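Local coordinates for protein disulfide isomerase (Pseudomonas aeruginosa, PDB 4N30), which probably acts as a DsbA-type thiol-disulfide oxidoreductase, introducing or rearranging disulfide bonds in other proteins through a thioredoxin fold, at residues 103-115 with 154-168. Numbering follows the deposited sequence. Where two conformers were deposited one is given.
Sequences RHQARLVECAGIQ and LEKCAKDNELIDSDI
Cys111 and Cys157 form a disulfide, SG to SG 2.0 Å, with a chi3 of -80°, close to the perpendicular twist of an unstrained bridge. Their first torsions differ: SG of Cys111 stands anti to its carbonyl carbon, that of Cys157 anti to its backbone N. The Cys111 side chain is a knob in a hole made by Leu154, Cys157, Ala158 and Ile164, which places three apolar side chains next to the partly exposed bridge. Leu154 in turn is a knob among Leu108, Cys111, Ala112 and Gln115, its CD1 lying against the backbone of 103-115, 3.4 Å from Ala112 N, while its side chain crosses that of Leu108 at about a right angle. Ile164 is a knob among Arg107, Glu110, Cys111 and Ile114: CD1 touches Arg107 CB at 3.8 Å and CG2 meets Ile114 CD1.

Arg107 runs extended from CG to NE, its side chain crossing those of Ile164 and Ile168 nearly perpendicularly. It lies alongside Asp165, pointing the same way; NE and OD1 form a long salt bridge of 3.5 Å, with OD1 at the guanidinium edge. NH1 of Arg107 has a long, weak ion pair with Glu100, and Lys169 pairs with OD2 of Asp165. Glu110, bent at chi2, slides past Ile168 in the opposite direction; a water donates to both Glu110 OE1 and Asp167 OD2, which would ease the repulsion between two carboxylates if both are charged, while His92 binds OE2. Where the chain turns, Asn161 OD1 caps Ile164 N at 2.9 Å.

The axis of 103-115 makes angles of 121° with 154-160 and 120° with 162-168, within the helical region inserted into the thioredoxin fold of DsbA proteins. His92, on strand 86-92, touches Ala106 and Ile168, joining this helical packing to the central sheet.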
loop_
_atom_site.group_PDB
_atom_site.type_symbol
_atom_site.label_atom_id
_atom_site.label_comp_id
_atom_site.label_asym_id
_atom_site.label_seq_id
_atom_site.Cartn_x
_atom_site.Cartn_y
_atom_site.Cartn_z
ATOM N N ARG A 103 -11.333 6.374 -1.952
ATOM C CA ARG A 103 -11.693 5.222 -2.860
ATOM C C ARG A 103 -11.256 5.504 -4.312
ATOM O O ARG A 103 -10.695 4.614 -4.965
ATOM C CB ARG A 103 -13.209 4.975 -2.793
ATOM C CG ARG A 103 -13.671 4.662 -1.387
ATOM C CD ARG A 103 -15.110 4.227 -1.305
ATOM N NE ARG A 103 -16.054 5.247 -1.764
ATOM C CZ ARG A 103 -16.795 6.029 -0.968
ATOM N NH1 ARG A 103 -16.703 6.018 0.381
ATOM N NH2 ARG A 103 -17.680 6.838 -1.569
ATOM N N HIS A 104 -11.562 6.711 -4.801
ATOM C CA HIS A 104 -11.197 7.035 -6.190
ATOM C C HIS A 104 -9.674 6.984 -6.309
ATOM O O HIS A 104 -9.184 6.496 -7.348
ATOM C CB HIS A 104 -11.633 8.524 -6.349
ATOM C CG HIS A 104 -11.208 9.136 -7.651
ATOM N ND1 HIS A 104 -11.521 8.561 -8.877
ATOM C CD2 HIS A 104 -10.454 10.236 -7.852
ATOM C CE1 HIS A 104 -10.991 9.367 -9.827
ATOM N NE2 HIS A 104 -10.324 10.383 -9.217
ATOM N N GLN A 105 -8.914 7.443 -5.299
ATOM C CA GLN A 105 -7.464 7.432 -5.393
ATOM C C GLN A 105 -6.921 6.011 -5.349
ATOM O O GLN A 105 -5.915 5.722 -6.076
ATOM C CB GLN A 105 -6.904 8.322 -4.299
ATOM C CG GLN A 105 -7.200 9.790 -4.666
ATOM C CD GLN A 105 -7.154 10.716 -3.442
ATOM O OE1 GLN A 105 -6.477 10.415 -2.394
ATOM N NE2 GLN A 105 -7.813 11.813 -3.538
ATOM N N ALA A 106 -7.540 5.081 -4.596
ATOM C CA ALA A 106 -7.145 3.703 -4.636
ATOM C C ALA A 106 -7.295 3.146 -6.081
ATOM O O ALA A 106 -6.459 2.394 -6.568
ATOM C CB ALA A 106 -7.962 2.903 -3.609
ATOM N N ARG A 107 -8.403 3.496 -6.699
ATOM C CA ARG A 107 -8.606 3.019 -8.071
ATOM C C ARG A 107 -7.609 3.625 -9.014
ATOM O O ARG A 107 -7.130 2.898 -9.940
ATOM C CB ARG A 107 -10.037 3.325 -8.489
ATOM C CG ARG A 107 -11.166 2.594 -7.744
ATOM C CD ARG A 107 -12.573 2.961 -8.170
ATOM N NE ARG A 107 -13.526 2.675 -7.154
ATOM C CZ ARG A 107 -14.166 3.600 -6.399
ATOM N NH1 ARG A 107 -14.149 4.892 -6.704
ATOM N NH2 ARG A 107 -15.028 3.117 -5.520
ATOM N N LEU A 108 -7.244 4.862 -8.890
ATOM C CA LEU A 108 -6.266 5.502 -9.750
ATOM C C LEU A 108 -4.933 4.764 -9.645
ATOM O O LEU A 108 -4.301 4.470 -10.697
ATOM C CB LEU A 108 -6.020 6.960 -9.389
ATOM C CG LEU A 108 -7.129 7.867 -9.781
ATOM C CD1 LEU A 108 -6.832 9.254 -9.218
ATOM C CD2 LEU A 108 -7.302 7.918 -11.284
ATOM N N VAL A 109 -4.528 4.341 -8.440
ATOM C CA VAL A 109 -3.189 3.760 -8.343
ATOM C C VAL A 109 -3.212 2.299 -8.960
ATOM O O VAL A 109 -2.232 1.852 -9.597
ATOM C CB VAL A 109 -2.518 3.769 -6.957
ATOM C CG1 VAL A 109 -2.330 5.190 -6.483
ATOM C CG2 VAL A 109 -3.270 2.925 -5.943
ATOM N N GLU A 110 -4.324 1.563 -8.779
ATOM C CA GLU A 110 -4.429 0.238 -9.447
ATOM C C GLU A 110 -4.376 0.450 -10.963
ATOM O O GLU A 110 -3.700 -0.345 -11.680
ATOM C CB GLU A 110 -5.714 -0.471 -9.058
ATOM C CG GLU A 110 -5.808 -0.899 -7.581
ATOM C CD GLU A 110 -4.732 -1.955 -7.263
ATOM O OE1 GLU A 110 -4.414 -2.787 -8.141
ATOM O OE2 GLU A 110 -4.000 -1.826 -6.273
ATOM N N CYS A 111 -5.100 1.461 -11.455
ATOM C CA CYS A 111 -5.121 1.689 -12.915
ATOM C C CYS A 111 -3.779 2.106 -13.382
ATOM O O CYS A 111 -3.416 1.797 -14.570
ATOM C CB CYS A 111 -6.266 2.690 -13.157
ATOM S SG CYS A 111 -7.872 1.969 -12.946
ATOM N N ALA A 112 -2.960 2.809 -12.597
ATOM C CA ALA A 112 -1.594 3.115 -12.932
ATOM C C ALA A 112 -0.765 1.883 -13.020
ATOM O O ALA A 112 0.119 1.777 -14.006
ATOM C CB ALA A 112 -1.005 4.107 -11.922
ATOM N N GLY A 113 -0.945 0.960 -12.125
ATOM C CA GLY A 113 -0.276 -0.330 -12.192
ATOM C C GLY A 113 -0.550 -1.062 -13.500
ATOM O O GLY A 113 0.326 -1.741 -14.039
ATOM N N ILE A 114 -1.796 -1.038 -13.955
ATOM C CA ILE A 114 -2.144 -1.623 -15.284
ATOM C C ILE A 114 -1.315 -0.964 -16.332
ATOM O O ILE A 114 -0.830 -1.726 -17.264
ATOM C CB ILE A 114 -3.654 -1.542 -15.520
ATOM C CG1 ILE A 114 -4.396 -2.505 -14.651
ATOM C CG2 ILE A 114 -3.974 -1.704 -17.068
ATOM C CD1 ILE A 114 -5.893 -2.439 -14.855
ATOM N N GLN A 115 -1.204 0.338 -16.358
ATOM C CA GLN A 115 -0.457 1.014 -17.434
ATOM C C GLN A 115 1.015 0.852 -17.324
ATOM O O GLN A 115 1.752 0.799 -18.375
ATOM C CB GLN A 115 -0.639 2.563 -17.356
ATOM C CG GLN A 115 -2.033 2.884 -17.826
ATOM C CD GLN A 115 -2.250 4.382 -18.082
ATOM O OE1 GLN A 115 -3.434 4.852 -17.898
ATOM N NE2 GLN A 115 -1.282 5.114 -18.526
ATOM N N LEU A 154 -6.417 6.483 -17.799
ATOM C CA LEU A 154 -6.382 6.323 -16.300
ATOM C C LEU A 154 -7.784 6.571 -15.653
ATOM O O LEU A 154 -8.297 5.789 -14.878
ATOM C CB LEU A 154 -5.271 7.218 -15.789
ATOM C CG LEU A 154 -4.998 6.867 -14.312
ATOM C CD1 LEU A 154 -4.116 5.626 -14.185
ATOM C CD2 LEU A 154 -4.250 8.080 -13.683
ATOM N N GLU A 155 -8.359 7.706 -16.112
ATOM C CA GLU A 155 -9.660 8.035 -15.536
ATOM C C GLU A 155 -10.751 7.065 -15.910
ATOM O O GLU A 155 -11.631 6.746 -15.142
ATOM C CB GLU A 155 -10.060 9.444 -15.979
ATOM C CG GLU A 155 -9.125 10.539 -15.419
ATOM C CD GLU A 155 -9.187 11.888 -16.145
ATOM O OE1 GLU A 155 -10.160 12.143 -16.899
ATOM O OE2 GLU A 155 -8.237 12.697 -15.963
ATOM N N LYS A 156 -10.735 6.578 -17.174
ATOM C CA LYS A 156 -11.720 5.610 -17.531
ATOM C C LYS A 156 -11.613 4.348 -16.716
ATOM O O LYS A 156 -12.606 3.736 -16.358
ATOM C CB LYS A 156 -11.658 5.343 -19.060
ATOM C CG LYS A 156 -12.779 4.424 -19.462
ATOM C CD LYS A 156 -12.756 4.036 -20.946
ATOM C CE LYS A 156 -12.870 5.239 -21.827
ATOM N NZ LYS A 156 -13.112 4.835 -23.274
ATOM N N CYS A 157 -10.370 3.874 -16.580
ATOM C CA CYS A 157 -10.168 2.678 -15.799
ATOM C C CYS A 157 -10.666 2.856 -14.317
ATOM O O CYS A 157 -11.324 1.954 -13.805
ATOM C CB CYS A 157 -8.662 2.372 -15.854
ATOM S SG CYS A 157 -8.130 1.026 -14.689
ATOM N N ALA A 158 -10.406 4.040 -13.760
ATOM C CA ALA A 158 -10.904 4.227 -12.360
ATOM C C ALA A 158 -12.405 4.214 -12.345
ATOM O O ALA A 158 -12.989 3.660 -11.381
ATOM C CB ALA A 158 -10.353 5.491 -11.788
ATOM N N LYS A 159 -13.069 4.745 -13.366
ATOM C CA LYS A 159 -14.508 4.705 -13.445
ATOM C C LYS A 159 -15.105 3.328 -13.706
ATOM O O LYS A 159 -16.183 2.962 -13.184
ATOM C CB LYS A 159 -14.956 5.758 -14.513
ATOM C CG LYS A 159 -16.477 5.935 -14.673
ATOM C CD LYS A 159 -16.824 7.087 -15.635
ATOM C CE LYS A 159 -16.602 6.795 -17.106
ATOM N NZ LYS A 159 -17.472 5.725 -17.677
ATOM N N ASP A 160 -14.481 2.542 -14.590
ATOM C CA ASP A 160 -15.155 1.407 -15.196
ATOM C C ASP A 160 -14.620 0.052 -14.786
ATOM O O ASP A 160 -15.331 -0.918 -14.876
ATOM C CB ASP A 160 -15.099 1.433 -16.752
ATOM C CG ASP A 160 -15.875 2.527 -17.379
ATOM O OD1 ASP A 160 -16.672 3.207 -16.683
ATOM O OD2 ASP A 160 -15.683 2.737 -18.598
ATOM N N ASN A 161 -13.342 -0.050 -14.416
ATOM C CA ASN A 161 -12.753 -1.406 -14.305
ATOM C C ASN A 161 -13.185 -2.017 -12.981
ATOM O O ASN A 161 -12.804 -1.580 -11.877
ATOM C CB ASN A 161 -11.234 -1.202 -14.373
ATOM C CG ASN A 161 -10.507 -2.508 -14.376
ATOM O OD1 ASN A 161 -10.834 -3.425 -13.583
ATOM N ND2 ASN A 161 -9.484 -2.659 -15.268
ATOM N N GLU A 162 -13.971 -3.091 -13.081
ATOM C CA GLU A 162 -14.501 -3.759 -11.893
ATOM C C GLU A 162 -13.528 -4.728 -11.320
ATOM O O GLU A 162 -13.667 -5.040 -10.124
ATOM C CB GLU A 162 -15.798 -4.490 -12.234
ATOM C CG GLU A 162 -16.886 -3.563 -12.783
ATOM C CD GLU A 162 -18.180 -4.311 -13.070
ATOM O OE1 GLU A 162 -18.369 -4.759 -14.231
ATOM O OE2 GLU A 162 -18.961 -4.515 -12.115
ATOM N N LEU A 163 -12.549 -5.206 -12.094
ATOM C CA LEU A 163 -11.529 -6.104 -11.538
ATOM C C LEU A 163 -10.719 -5.374 -10.488
ATOM O O LEU A 163 -10.509 -5.892 -9.370
ATOM C CB LEU A 163 -10.704 -6.699 -12.629
ATOM C CG LEU A 163 -11.415 -7.610 -13.693
ATOM C CD1 LEU A 163 -10.447 -8.076 -14.772
ATOM C CD2 LEU A 163 -11.942 -8.853 -13.015
ATOM N N ILE A 164 -10.292 -4.144 -10.842
ATOM C CA ILE A 164 -9.482 -3.391 -9.874
ATOM C C ILE A 164 -10.299 -2.993 -8.654
ATOM O O ILE A 164 -9.835 -3.000 -7.497
ATOM C CB ILE A 164 -8.632 -2.264 -10.472
ATOM C CG1 ILE A 164 -9.506 -1.270 -11.097
ATOM C CG2 ILE A 164 -7.614 -2.892 -11.420
ATOM C CD1 ILE A 164 -9.780 -0.017 -10.246
ATOM N N ASP A 165 -11.577 -2.678 -8.892
ATOM C CA ASP A 165 -12.497 -2.279 -7.785
ATOM C C ASP A 165 -12.614 -3.463 -6.855
ATOM O O ASP A 165 -12.529 -3.249 -5.598
ATOM C CB ASP A 165 -13.878 -1.903 -8.400
ATOM C CG ASP A 165 -14.972 -1.596 -7.381
ATOM O OD1 ASP A 165 -14.860 -0.558 -6.718
ATOM O OD2 ASP A 165 -15.971 -2.381 -7.345
ATOM N N SER A 166 -12.729 -4.674 -7.380
ATOM C CA SER A 166 -12.857 -5.906 -6.619
ATOM C C SER A 166 -11.635 -6.105 -5.790
ATOM O O SER A 166 -11.733 -6.538 -4.618
ATOM C CB SER A 166 -12.922 -7.092 -7.551
ATOM O OG SER A 166 -14.185 -7.195 -8.164
ATOM N N ASP A 167 -10.446 -5.780 -6.361
ATOM C CA ASP A 167 -9.212 -6.064 -5.666
ATOM C C ASP A 167 -9.081 -5.103 -4.495
ATOM O O ASP A 167 -8.580 -5.514 -3.417
ATOM C CB ASP A 167 -8.032 -5.869 -6.565
ATOM C CG ASP A 167 -7.932 -6.972 -7.622
ATOM O OD1 ASP A 167 -8.677 -7.961 -7.475
ATOM O OD2 ASP A 167 -7.172 -6.780 -8.557
ATOM N N ILE A 168 -9.471 -3.868 -4.659
ATOM C CA ILE A 168 -9.513 -2.913 -3.542
ATOM C C ILE A 168 -10.444 -3.389 -2.437
ATOM O O ILE A 168 -10.084 -3.405 -1.243
ATOM C CB ILE A 168 -9.893 -1.562 -4.048
ATOM C CG1 ILE A 168 -8.758 -1.084 -4.979
ATOM C CG2 ILE A 168 -10.076 -0.586 -2.871
ATOM C CD1 ILE A 168 -9.254 0.027 -5.861
HETATM O O HOH W 1 -4.957 -5.419 -8.187
#